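Local atomic coordinates of B-type Cna protein (PDB entry 6FWY), a protein that is of unknown function but, as a thioester domain of an LPXTG-anchored Enterococcus faecium surface protein, probably helps the bacterium attach to its targets. Residues K178-K183 / K215-F220; V241-P246 / I262-T267; T157-T162 / G237-S242. One frame throughout, in Å; residues are numbered along the deposited sequence.

Contact 1 (K178-K183 / K215-F220); sequences KTASNK and KLNSSF
A G1 beta bulge, with N217 and S218 set opposite T179, lies near the start of strand 218-225, which pairs antiparallel with strand 172-181. The first bulge position has positive phi and psi, a conformation asparagine tolerates better than most residues. T179 N donates to S218 O (3.0 Å) from well above the carbonyl plane, while the return bond from S218 N to T179 O is weak. The threonine hydroxyl makes up for it. With OG1 held between the backbone N and the carbonyl carbon (chi1 63°), it donates to K215 O at 2.6 Å and accepts from S218 N at 3.0 Å, so one hydroxyl joins S218 of the bulge to K215, two residues before its first position. Its methyl CG2 points instead at the edge of the F220 ring, 3.9 Å from CE2.

The side chain of N217, the first bulge residue, extends the pairing toward S181: its carboxamide takes the place of a backbone peptide. ND2 donates to S181 O (2.9 Å) with the acceptor in the amide plane, and OD1 receives S181 N (2.9 Å) from above its carbonyl plane. S181 OG accepts K183 N in an ST turn and also bonds E158 O, while L216 CD1 packs on S181 CB (3.7 Å).

Strand 172-181 lies between strands 159-169 and 218-225, with K178 and A180 bonded to T162 and S160. The F220 ring meets that of Y177 and touches F235.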
ATOM      1  N   LYS A 178      24.183  -5.866   5.713  1.00 43.18           N
ATOM      2  CA  LYS A 178      23.420  -4.782   5.062  1.00 43.69           C
ATOM      3  C   LYS A 178      21.910  -4.992   5.204  1.00 42.22           C
ATOM      4  O   LYS A 178      21.422  -6.082   4.940  1.00 41.95           O
ATOM      5  CB  LYS A 178      23.779  -4.685   3.572  1.00 45.28           C
ATOM      6  CG  LYS A 178      25.144  -4.054   3.382  1.00 47.16           C
ATOM      7  CD  LYS A 178      25.707  -4.178   1.994  1.00 49.48           C
ATOM      8  CE  LYS A 178      27.083  -3.546   2.031  1.00 51.03           C
ATOM      9  NZ  LYS A 178      27.892  -3.799   0.802  1.00 53.73           N
ATOM     10  N   THR A 179      21.200  -3.941   5.600  1.00 41.70           N
ATOM     11  CA  THR A 179      19.739  -3.929   5.621  1.00 40.87           C
ATOM     12  C   THR A 179      19.236  -3.267   4.343  1.00 42.06           C
ATOM     13  O   THR A 179      19.900  -2.370   3.806  1.00 43.41           O
ATOM     14  CB  THR A 179      19.147  -3.160   6.813  1.00 40.05           C
ATOM     15  OG1 THR A 179      19.523  -1.788   6.732  1.00 40.42           O
ATOM     16  CG2 THR A 179      19.612  -3.745   8.125  1.00 39.49           C
ATOM     17  N   ALA A 180      18.066  -3.704   3.873  1.00 41.08           N
ATOM     18  CA  ALA A 180      17.429  -3.113   2.706  1.00 42.18           C
ATOM     19  C   ALA A 180      15.909  -3.209   2.783  1.00 40.90           C
ATOM     20  O   ALA A 180      15.366  -4.203   3.256  1.00 39.50           O
ATOM     21  CB  ALA A 180      17.934  -3.769   1.421  1.00 43.62           C
ATOM     22  N   SER A 181      15.234  -2.162   2.317  1.00 41.40           N
ATOM     23  CA  SER A 181      13.775  -2.125   2.261  1.00 40.55           C
ATOM     24  C   SER A 181      13.297  -1.064   1.274  1.00 41.43           C
ATOM     25  O   SER A 181      13.949  -0.040   1.077  1.00 42.26           O
ATOM     26  CB  SER A 181      13.181  -1.841   3.644  1.00 39.31           C
ATOM     27  OG  SER A 181      11.763  -1.979   3.645  1.00 38.60           O
ATOM     28  N   ASN A 182      12.136  -1.318   0.674  1.00 40.86           N
ATOM     29  CA  ASN A 182      11.446  -0.309  -0.125  1.00 41.80           C
ATOM     30  C   ASN A 182      10.469   0.546   0.696  1.00 40.86           C
ATOM     31  O   ASN A 182       9.755   1.353   0.130  1.00 40.50           O
ATOM     32  CB  ASN A 182      10.737  -0.948  -1.312  1.00 41.73           C
ATOM     33  CG  ASN A 182       9.563  -1.816  -0.901  1.00 40.45           C
ATOM     34  OD1 ASN A 182       9.495  -2.293   0.235  1.00 38.81           O
ATOM     35  ND2 ASN A 182       8.643  -2.046  -1.832  1.00 40.39           N
ATOM     36  N   LYS A 183      10.440   0.371   2.019  1.00 40.17           N
ATOM     37  CA  LYS A 183       9.629   1.205   2.915  1.00 39.85           C
ATOM     38  C   LYS A 183      10.527   1.824   3.989  1.00 40.31           C
ATOM     39  O   LYS A 183      11.578   1.293   4.305  1.00 39.89           O
ATOM     40  CB  LYS A 183       8.517   0.379   3.574  1.00 38.52           C
ATOM     41  CG  LYS A 183       7.620  -0.410   2.619  1.00 38.25           C
ATOM     42  CD  LYS A 183       6.769   0.482   1.728  1.00 38.62           C
ATOM     43  CE  LYS A 183       6.017  -0.318   0.654  1.00 38.59           C
ATOM     44  NZ  LYS A 183       5.101  -1.340   1.232  1.00 37.52           N
ATOM     45  N   LYS A 215      18.893   0.428  11.441  1.00 40.53           N
ATOM     46  CA  LYS A 215      18.290   1.201  10.375  1.00 41.12           C
ATOM     47  C   LYS A 215      18.125   0.338   9.134  1.00 40.27           C
ATOM     48  O   LYS A 215      18.834  -0.633   8.968  1.00 39.46           O
ATOM     49  CB  LYS A 215      19.140   2.435  10.084  1.00 42.83           C
ATOM     50  CG  LYS A 215      18.987   3.487  11.165  1.00 44.48           C
ATOM     51  CD  LYS A 215      20.213   4.385  11.256  1.00 46.60           C
ATOM     52  CE  LYS A 215      19.910   5.685  11.987  1.00 48.77           C
ATOM     53  NZ  LYS A 215      19.341   6.720  11.059  1.00 50.45           N
ATOM     54  N   LEU A 216      17.164   0.722   8.298  1.00 40.69           N
ATOM     55  CA  LEU A 216      16.936   0.115   6.975  1.00 40.69           C
ATOM     56  C   LEU A 216      17.741   0.861   5.922  1.00 42.38           C
ATOM     57  O   LEU A 216      17.917   2.073   6.021  1.00 44.25           O
ATOM     58  CB  LEU A 216      15.458   0.189   6.602  1.00 39.78           C
ATOM     59  CG  LEU A 216      14.479  -0.412   7.593  1.00 38.52           C
ATOM     60  CD1 LEU A 216      13.054  -0.357   7.034  1.00 38.22           C
ATOM     61  CD2 LEU A 216      14.854  -1.841   7.925  1.00 37.69           C
ATOM     62  N   ASN A 217      18.183   0.138   4.897  1.00 42.34           N
ATOM     63  CA  ASN A 217      19.054   0.688   3.847  1.00 44.14           C
ATOM     64  C   ASN A 217      20.331   1.275   4.459  1.00 45.43           C
ATOM     65  O   ASN A 217      20.725   2.418   4.203  1.00 47.20           O
ATOM     66  CB  ASN A 217      18.287   1.680   2.968  1.00 44.78           C
ATOM     67  CG  ASN A 217      17.050   1.043   2.338  1.00 43.37           C
ATOM     68  OD1 ASN A 217      17.142  -0.029   1.767  1.00 43.51           O
ATOM     69  ND2 ASN A 217      15.897   1.669   2.483  1.00 42.16           N
ATOM     70  N   SER A 218      20.961   0.451   5.285  1.00 44.67           N
ATOM     71  CA  SER A 218      22.128   0.830   6.066  1.00 45.55           C
ATOM     72  C   SER A 218      22.957  -0.424   6.337  1.00 44.82           C
ATOM     73  O   SER A 218      22.862  -1.404   5.602  1.00 44.62           O
ATOM     74  CB  SER A 218      21.664   1.488   7.379  1.00 45.25           C
ATOM     75  OG  SER A 218      22.756   2.054   8.084  1.00 46.31           O
ATOM     76  N   SER A 219      23.787  -0.397   7.368  1.00 44.59           N
ATOM     77  CA  SER A 219      24.462  -1.601   7.815  1.00 43.61           C
ATOM     78  C   SER A 219      24.660  -1.594   9.311  1.00 42.76           C
ATOM     79  O   SER A 219      24.496  -0.574   9.959  1.00 42.99           O
ATOM     80  CB  SER A 219      25.788  -1.787   7.082  1.00 44.76           C
ATOM     81  OG  SER A 219      26.546  -0.610   7.074  1.00 46.54           O
ATOM     82  N   PHE A 220      24.959  -2.761   9.853  1.00 41.59           N
ATOM     83  CA  PHE A 220      25.358  -2.898  11.238  1.00 41.69           C
ATOM     84  C   PHE A 220      26.384  -4.004  11.359  1.00 41.68           C
ATOM     85  O   PHE A 220      26.562  -4.793  10.451  1.00 41.62           O
ATOM     86  CB  PHE A 220      24.154  -3.153  12.164  1.00 40.78           C
ATOM     87  CG  PHE A 220      23.440  -4.425  11.897  1.00 39.67           C
ATOM     88  CD1 PHE A 220      23.850  -5.609  12.500  1.00 39.35           C
ATOM     89  CD2 PHE A 220      22.356  -4.453  11.048  1.00 39.85           C
ATOM     90  CE1 PHE A 220      23.218  -6.806  12.211  1.00 38.98           C
ATOM     91  CE2 PHE A 220      21.676  -5.628  10.790  1.00 39.34           C
ATOM     92  CZ  PHE A 220      22.124  -6.817  11.361  1.00 39.22           C
TER

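Contact 2 (V241-P246 / I262-T267); sequences VSTTNP and ITTSET
T243 and T264 form the hydrogen-bonded pair at the middle of this antiparallel contact, and their side chains stand side by side on its more tightly packed face, with V241 and E266. T264 N reaches T243 O at 2.7 Å with an almost straight N-H...O angle of 175°, and T243 N answers to T264 O. The methyls CG2 of T243 and CG2 of T264 meet at 4.0 Å. Next along, V241 CG2 lies 4.0 Å from E266 CB, so the aliphatic base of the glutamate serves as a hydrophobic neighbour. Its CG is anti to the backbone N (chi1 177°) and the chain runs on extended, carrying the carboxylate beyond this apolar patch. There a water donates to T243 OG1 (3.1 Å) and E266 OE1 (2.7 Å). On this more buried side K183 NZ also bonds T243 OG1, T157 OG1 bonds E266 OE1, and T264 OG1 bonds T7 O.

The face of S242, T244, T263 and S265 is looser and more exposed. Here T244 OG1 and T263 OG1 share a hydrogen bond of 2.7 Å between short side chains that cross obliquely, and T263 CG2 rests 3.5 Å from S242 OG. Threonine suits both faces: beta-branching favours the extended backbone, while the methyl packs on a neighbour (T243 on T264) and the hydroxyl finds a polar partner (T244 with T263).

The two segments diverge from antiparallel to 135°, showing the strong twist of the long antiparallel hairpin of strands 231-250 and 258-277, part of the larger sheet, with strand 5-6 next to 258-277.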
ATOM      1  N   VAL A 241       7.651  -0.915   9.489  1.00 37.71           N
ATOM      2  CA  VAL A 241       7.641   0.068   8.427  1.00 38.03           C
ATOM      3  C   VAL A 241       6.312   0.783   8.319  1.00 37.77           C
ATOM      4  O   VAL A 241       5.302   0.357   8.860  1.00 37.72           O
ATOM      5  CB  VAL A 241       7.992  -0.551   7.056  1.00 37.70           C
ATOM      6  CG1 VAL A 241       9.343  -1.246   7.125  1.00 37.84           C
ATOM      7  CG2 VAL A 241       6.906  -1.511   6.562  1.00 37.60           C
ATOM      8  N   SER A 242       6.363   1.896   7.617  1.00 38.22           N
ATOM      9  CA  SER A 242       5.202   2.649   7.233  1.00 38.60           C
ATOM     10  C   SER A 242       4.820   2.144   5.842  1.00 38.43           C
ATOM     11  O   SER A 242       5.701   1.951   5.001  1.00 39.56           O
ATOM     12  CB  SER A 242       5.574   4.117   7.188  1.00 39.69           C
ATOM     13  OG  SER A 242       4.437   4.897   7.016  1.00 41.22           O
ATOM     14  N   THR A 243       3.531   1.900   5.609  1.00 37.23           N
ATOM     15  CA  THR A 243       3.053   1.449   4.314  1.00 36.52           C
ATOM     16  C   THR A 243       1.683   2.078   4.024  1.00 36.16           C
ATOM     17  O   THR A 243       0.861   2.234   4.924  1.00 35.02           O
ATOM     18  CB  THR A 243       3.006  -0.111   4.245  1.00 36.56           C
ATOM     19  OG1 THR A 243       2.841  -0.556   2.885  1.00 35.54           O
ATOM     20  CG2 THR A 243       1.868  -0.725   5.138  1.00 36.05           C
ATOM     21  N   THR A 244       1.468   2.468   2.768  1.00 36.72           N
ATOM     22  CA  THR A 244       0.192   3.059   2.321  1.00 36.54           C
ATOM     23  C   THR A 244      -0.507   2.070   1.374  1.00 36.37           C
ATOM     24  O   THR A 244      -0.075   1.872   0.231  1.00 37.26           O
ATOM     25  CB  THR A 244       0.421   4.463   1.712  1.00 37.39           C
ATOM     26  OG1 THR A 244       1.026   5.312   2.709  1.00 37.41           O
ATOM     27  CG2 THR A 244      -0.871   5.128   1.283  1.00 37.15           C
ATOM     28  N   ASN A 245      -1.567   1.429   1.883  1.00 35.75           N
ATOM     29  CA  ASN A 245      -2.313   0.348   1.187  1.00 35.29           C
ATOM     30  C   ASN A 245      -3.809   0.700   1.076  1.00 34.70           C
ATOM     31  O   ASN A 245      -4.311   1.514   1.853  1.00 33.76           O
ATOM     32  CB  ASN A 245      -2.197  -0.976   1.976  1.00 34.93           C
ATOM     33  CG  ASN A 245      -0.747  -1.423   2.207  1.00 35.54           C
ATOM     34  OD1 ASN A 245       0.204  -0.737   1.834  1.00 36.24           O
ATOM     35  ND2 ASN A 245      -0.588  -2.564   2.821  1.00 36.44           N
ATOM     36  N   PRO A 246      -4.523   0.093   0.116  1.00 34.68           N
ATOM     37  CA  PRO A 246      -5.947   0.371  -0.013  1.00 34.23           C
ATOM     38  C   PRO A 246      -6.778  -0.452   0.940  1.00 33.47           C
ATOM     39  O   PRO A 246      -6.550  -1.651   1.067  1.00 33.32           O
ATOM     40  CB  PRO A 246      -6.255  -0.021  -1.469  1.00 34.94           C
ATOM     41  CG  PRO A 246      -5.300  -1.118  -1.742  1.00 35.31           C
ATOM     42  CD  PRO A 246      -4.039  -0.750  -0.993  1.00 35.31           C
ATOM     43  N   ILE A 262      -4.736   4.231   2.835  1.00 34.64           N
ATOM     44  CA  ILE A 262      -4.400   4.617   4.205  1.00 35.67           C
ATOM     45  C   ILE A 262      -2.968   4.235   4.558  1.00 35.95           C
ATOM     46  O   ILE A 262      -2.537   3.106   4.317  1.00 35.33           O
ATOM     47  CB  ILE A 262      -5.389   4.007   5.217  1.00 35.69           C
ATOM     48  CG1 ILE A 262      -6.796   4.546   4.917  1.00 36.37           C
ATOM     49  CG2 ILE A 262      -4.974   4.329   6.656  1.00 36.30           C
ATOM     50  CD1 ILE A 262      -7.882   3.927   5.739  1.00 36.07           C
ATOM     51  N   THR A 263      -2.257   5.195   5.141  1.00 36.63           N
ATOM     52  CA  THR A 263      -0.919   4.981   5.683  1.00 37.02           C
ATOM     53  C   THR A 263      -1.090   4.262   7.024  1.00 36.29           C
ATOM     54  O   THR A 263      -1.796   4.734   7.896  1.00 36.55           O
ATOM     55  CB  THR A 263      -0.170   6.331   5.824  1.00 38.27           C
ATOM     56  OG1 THR A 263      -0.095   6.940   4.530  1.00 39.19           O
ATOM     57  CG2 THR A 263       1.253   6.165   6.377  1.00 38.62           C
ATOM     58  N   THR A 264      -0.475   3.090   7.144  1.00 35.76           N
ATOM     59  CA  THR A 264      -0.492   2.297   8.379  1.00 35.52           C
ATOM     60  C   THR A 264       0.898   1.674   8.591  1.00 35.31           C
ATOM     61  O   THR A 264       1.841   2.016   7.876  1.00 35.41           O
ATOM     62  CB  THR A 264      -1.623   1.238   8.347  1.00 35.15           C
ATOM     63  OG1 THR A 264      -1.688   0.537   9.606  1.00 34.27           O
ATOM     64  CG2 THR A 264      -1.425   0.229   7.152  1.00 34.10           C
ATOM     65  N   SER A 265       1.038   0.805   9.588  1.00 35.70           N
ATOM     66  CA  SER A 265       2.313   0.102   9.845  1.00 36.05           C
ATOM     67  C   SER A 265       2.233  -1.348   9.389  1.00 35.77           C
ATOM     68  O   SER A 265       1.131  -1.914   9.265  1.00 36.23           O
ATOM     69  CB  SER A 265       2.689   0.137  11.330  1.00 36.92           C
ATOM     70  OG  SER A 265       1.588  -0.263  12.114  1.00 37.66           O
ATOM     71  N   GLU A 266       3.405  -1.925   9.125  1.00 35.58           N
ATOM     72  CA  GLU A 266       3.555  -3.343   8.822  1.00 35.77           C
ATOM     73  C   GLU A 266       4.827  -3.886   9.481  1.00 35.22           C
ATOM     74  O   GLU A 266       5.864  -3.236   9.451  1.00 35.55           O
ATOM     75  CB  GLU A 266       3.613  -3.571   7.301  1.00 35.67           C
ATOM     76  CG  GLU A 266       3.839  -5.018   6.869  1.00 35.85           C
ATOM     77  CD  GLU A 266       3.936  -5.173   5.356  1.00 37.54           C
ATOM     78  OE1 GLU A 266       3.858  -4.157   4.631  1.00 37.20           O
ATOM     79  OE2 GLU A 266       4.046  -6.333   4.864  1.00 39.37           O
ATOM     80  N   THR A 267       4.732  -5.080  10.059  1.00 35.30           N
ATOM     81  CA  THR A 267       5.905  -5.829  10.529  1.00 35.79           C
ATOM     82  C   THR A 267       6.216  -6.981   9.555  1.00 35.75           C
ATOM     83  O   THR A 267       5.308  -7.620   9.041  1.00 34.46           O
ATOM     84  CB  THR A 267       5.702  -6.416  11.932  1.00 36.69           C
ATOM     85  OG1 THR A 267       4.511  -7.209  11.951  1.00 38.09           O
ATOM     86  CG2 THR A 267       5.619  -5.327  12.995  1.00 36.91           C
TER
HETATM   87  O   HOH W   1       2.189  -3.579   2.541  1.00 34.76           O

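Contact 3 (T157-T162 / G237-S242)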
ATOM      1  N   THR A 157       5.988  -5.101   0.896  1.00 41.08           N
ATOM      2  CA  THR A 157       7.151  -4.615   1.620  1.00 40.36           C
ATOM      3  C   THR A 157       8.287  -5.599   1.365  1.00 40.06           C
ATOM      4  O   THR A 157       8.158  -6.780   1.659  1.00 40.17           O
ATOM      5  CB  THR A 157       6.850  -4.495   3.136  1.00 39.45           C
ATOM      6  OG1 THR A 157       5.893  -3.452   3.336  1.00 40.53           O
ATOM      7  CG2 THR A 157       8.115  -4.153   3.945  1.00 39.03           C
ATOM      8  N   GLU A 158       9.368  -5.107   0.773  1.00 40.85           N
ATOM      9  CA  GLU A 158      10.612  -5.857   0.648  1.00 41.24           C
ATOM     10  C   GLU A 158      11.432  -5.570   1.903  1.00 40.14           C
ATOM     11  O   GLU A 158      11.541  -4.409   2.325  1.00 40.78           O
ATOM     12  CB  GLU A 158      11.413  -5.410  -0.580  1.00 43.48           C
ATOM     13  CG  GLU A 158      10.712  -5.541  -1.927  1.00 45.93           C
ATOM     14  CD  GLU A 158      11.460  -4.828  -3.062  1.00 49.53           C
ATOM     15  OE1 GLU A 158      12.461  -4.107  -2.780  1.00 49.36           O
ATOM     16  OE2 GLU A 158      11.076  -4.988  -4.265  1.00 52.34           O
ATOM     17  N   PHE A 159      12.006  -6.614   2.495  1.00 39.42           N
ATOM     18  CA  PHE A 159      12.943  -6.458   3.607  1.00 37.90           C
ATOM     19  C   PHE A 159      13.974  -7.576   3.611  1.00 37.85           C
ATOM     20  O   PHE A 159      13.630  -8.756   3.513  1.00 37.65           O
ATOM     21  CB  PHE A 159      12.195  -6.400   4.939  1.00 37.24           C
ATOM     22  CG  PHE A 159      13.093  -6.377   6.140  1.00 36.88           C
ATOM     23  CD1 PHE A 159      14.147  -5.464   6.234  1.00 36.99           C
ATOM     24  CD2 PHE A 159      12.879  -7.253   7.183  1.00 37.09           C
ATOM     25  CE1 PHE A 159      14.979  -5.436   7.346  1.00 36.67           C
ATOM     26  CE2 PHE A 159      13.707  -7.244   8.290  1.00 37.39           C
ATOM     27  CZ  PHE A 159      14.759  -6.323   8.383  1.00 36.76           C
ATOM     28  N   SER A 160      15.243  -7.194   3.736  1.00 37.40           N
ATOM     29  CA  SER A 160      16.325  -8.159   3.805  1.00 37.61           C
ATOM     30  C   SER A 160      17.473  -7.682   4.698  1.00 37.31           C
ATOM     31  O   SER A 160      17.751  -6.482   4.801  1.00 36.70           O
ATOM     32  CB  SER A 160      16.853  -8.448   2.404  1.00 39.27           C
ATOM     33  OG  SER A 160      17.420  -7.283   1.842  1.00 39.41           O
ATOM     34  N   ILE A 161      18.108  -8.659   5.346  1.00 37.48           N
ATOM     35  CA  ILE A 161      19.378  -8.483   6.024  1.00 36.83           C
ATOM     36  C   ILE A 161      20.339  -9.452   5.361  1.00 37.97           C
ATOM     37  O   ILE A 161      20.072 -10.635   5.318  1.00 38.66           O
ATOM     38  CB  ILE A 161      19.247  -8.772   7.535  1.00 36.26           C
ATOM     39  CG1 ILE A 161      18.286  -7.765   8.173  1.00 35.58           C
ATOM     40  CG2 ILE A 161      20.620  -8.758   8.209  1.00 36.41           C
ATOM     41  CD1 ILE A 161      17.963  -7.998   9.613  1.00 35.89           C
ATOM     42  N   THR A 162      21.457  -8.939   4.862  1.00 38.95           N
ATOM     43  CA  THR A 162      22.428  -9.728   4.104  1.00 40.95           C
ATOM     44  C   THR A 162      23.847  -9.498   4.639  1.00 41.27           C
ATOM     45  O   THR A 162      24.274  -8.359   4.795  1.00 41.15           O
ATOM     46  CB  THR A 162      22.364  -9.349   2.607  1.00 43.26           C
ATOM     47  OG1 THR A 162      20.990  -9.308   2.196  1.00 43.38           O
ATOM     48  CG2 THR A 162      23.118 -10.358   1.730  1.00 46.21           C
ATOM     49  N   GLY A 237      15.864 -10.292  11.749  1.00 36.36           N
ATOM     50  CA  GLY A 237      15.350  -8.950  11.947  1.00 36.48           C
ATOM     51  C   GLY A 237      13.866  -8.950  11.694  1.00 36.64           C
ATOM     52  O   GLY A 237      13.385  -9.749  10.898  1.00 37.12           O
ATOM     53  N   THR A 238      13.149  -8.057  12.372  1.00 37.10           N
ATOM     54  CA  THR A 238      11.732  -7.804  12.092  1.00 37.51           C
ATOM     55  C   THR A 238      11.605  -6.321  11.772  1.00 37.61           C
ATOM     56  O   THR A 238      11.699  -5.479  12.660  1.00 37.86           O
ATOM     57  CB  THR A 238      10.818  -8.156  13.292  1.00 37.91           C
ATOM     58  OG1 THR A 238      10.958  -9.549  13.623  1.00 38.49           O
ATOM     59  CG2 THR A 238       9.360  -7.864  12.966  1.00 37.54           C
ATOM     60  N   ALA A 239      11.379  -6.003  10.497  1.00 37.87           N
ATOM     61  CA  ALA A 239      11.179  -4.616  10.078  1.00 37.36           C
ATOM     62  C   ALA A 239       9.840  -4.103  10.591  1.00 37.31           C
ATOM     63  O   ALA A 239       8.872  -4.852  10.707  1.00 37.46           O
ATOM     64  CB  ALA A 239      11.282  -4.475   8.576  1.00 37.07           C
ATOM     65  N   ASN A 240       9.815  -2.831  10.949  1.00 37.35           N
ATOM     66  CA  ASN A 240       8.602  -2.149  11.320  1.00 37.99           C
ATOM     67  C   ASN A 240       8.570  -0.908  10.449  1.00 38.34           C
ATOM     68  O   ASN A 240       9.383   0.010  10.630  1.00 38.87           O
ATOM     69  CB  ASN A 240       8.583  -1.785  12.803  1.00 39.13           C
ATOM     70  CG  ASN A 240       7.214  -1.289  13.256  1.00 40.12           C
ATOM     71  OD1 ASN A 240       6.223  -1.353  12.504  1.00 41.17           O
ATOM     72  ND2 ASN A 240       7.140  -0.802  14.473  1.00 41.36           N
ATOM     73  N   VAL A 241       7.651  -0.915   9.489  1.00 37.71           N
ATOM     74  CA  VAL A 241       7.641   0.068   8.427  1.00 38.03           C
ATOM     75  C   VAL A 241       6.312   0.783   8.319  1.00 37.77           C
ATOM     76  O   VAL A 241       5.302   0.357   8.860  1.00 37.72           O
ATOM     77  CB  VAL A 241       7.992  -0.551   7.056  1.00 37.70           C
ATOM     78  CG1 VAL A 241       9.343  -1.246   7.125  1.00 37.84           C
ATOM     79  CG2 VAL A 241       6.906  -1.511   6.562  1.00 37.60           C
ATOM     80  N   SER A 242       6.363   1.896   7.617  1.00 38.22           N
ATOM     81  CA  SER A 242       5.202   2.649   7.233  1.00 38.60           C
ATOM     82  C   SER A 242       4.820   2.144   5.842  1.00 38.43           C
ATOM     83  O   SER A 242       5.701   1.951   5.001  1.00 39.56           O
ATOM     84  CB  SER A 242       5.574   4.117   7.188  1.00 39.69           C
ATOM     85  OG  SER A 242       4.437   4.897   7.016  1.00 41.22           O
TER
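F159 and A239 sit where segment 159-162 passes over strand 237-242: the segment axes approach to 8.1 Å and their N-to-C directions differ by 142°, so side chains rather than backbone bonds join the two. F159 buries more than any other residue of the contact. CG lies anti to the backbone N (chi1 174°), on the side of the second strand, and A239 CB comes in over one face of the ring. The methyl lies 3.5 Å from the centroid of the F159 ring and only 12° off its normal, a CH-pi contact aimed at the middle of the ring. On the same strand, A239 N is 3.4 Å from F159 CE2, and G237 O approaches that same CE2 at the ring edge, near its plane, at 3.6 Å.

The contact joins two beta sheets face to face: strand 159-169 is an outermost strand of the five-stranded sheet, and strand 231-250 belongs to the larger one. Small residues on the second strand allow so close an approach. Alanine offers a single methyl to the aromatic face, and glycine, with no side chain, lets I161 CD1 come down on G237 CA at 3.6 Å. Around this pair, L216, A187 and S270 touch F159, while L189, L273, Y177 and S270 touch I161, a largely apolar setting.

Toward the other end, T157 and V241 reach toward each other tip to tip. T157 OG1, besides its bond to E266, has K183 NZ as a further polar partner. V241 CG2 lies 3.9 Å from both T157 OG1 and T157 CG2, meeting the threonine across its whole fork, with CG2 contributing the apolar packing.

Contacts 2 and 3 both use strand 231-250 and share V241 and S242, whereas contacts 1 and 3 both reach the five-stranded sheet through its neighbouring strands 172-181 and 159-169. Contact 1 is a surface contact, a bulged strand pairing in which side-chain hydrogen bonds supplement the backbone. Contact 2, nearest the centre of the chain, is regular backbone pairing, more buried on one face than on the other. Contact 3 is buried and works through apolar packing between sheets. A small polar network among K183, T243, T157 and E266 connects all three where the two sheets meet.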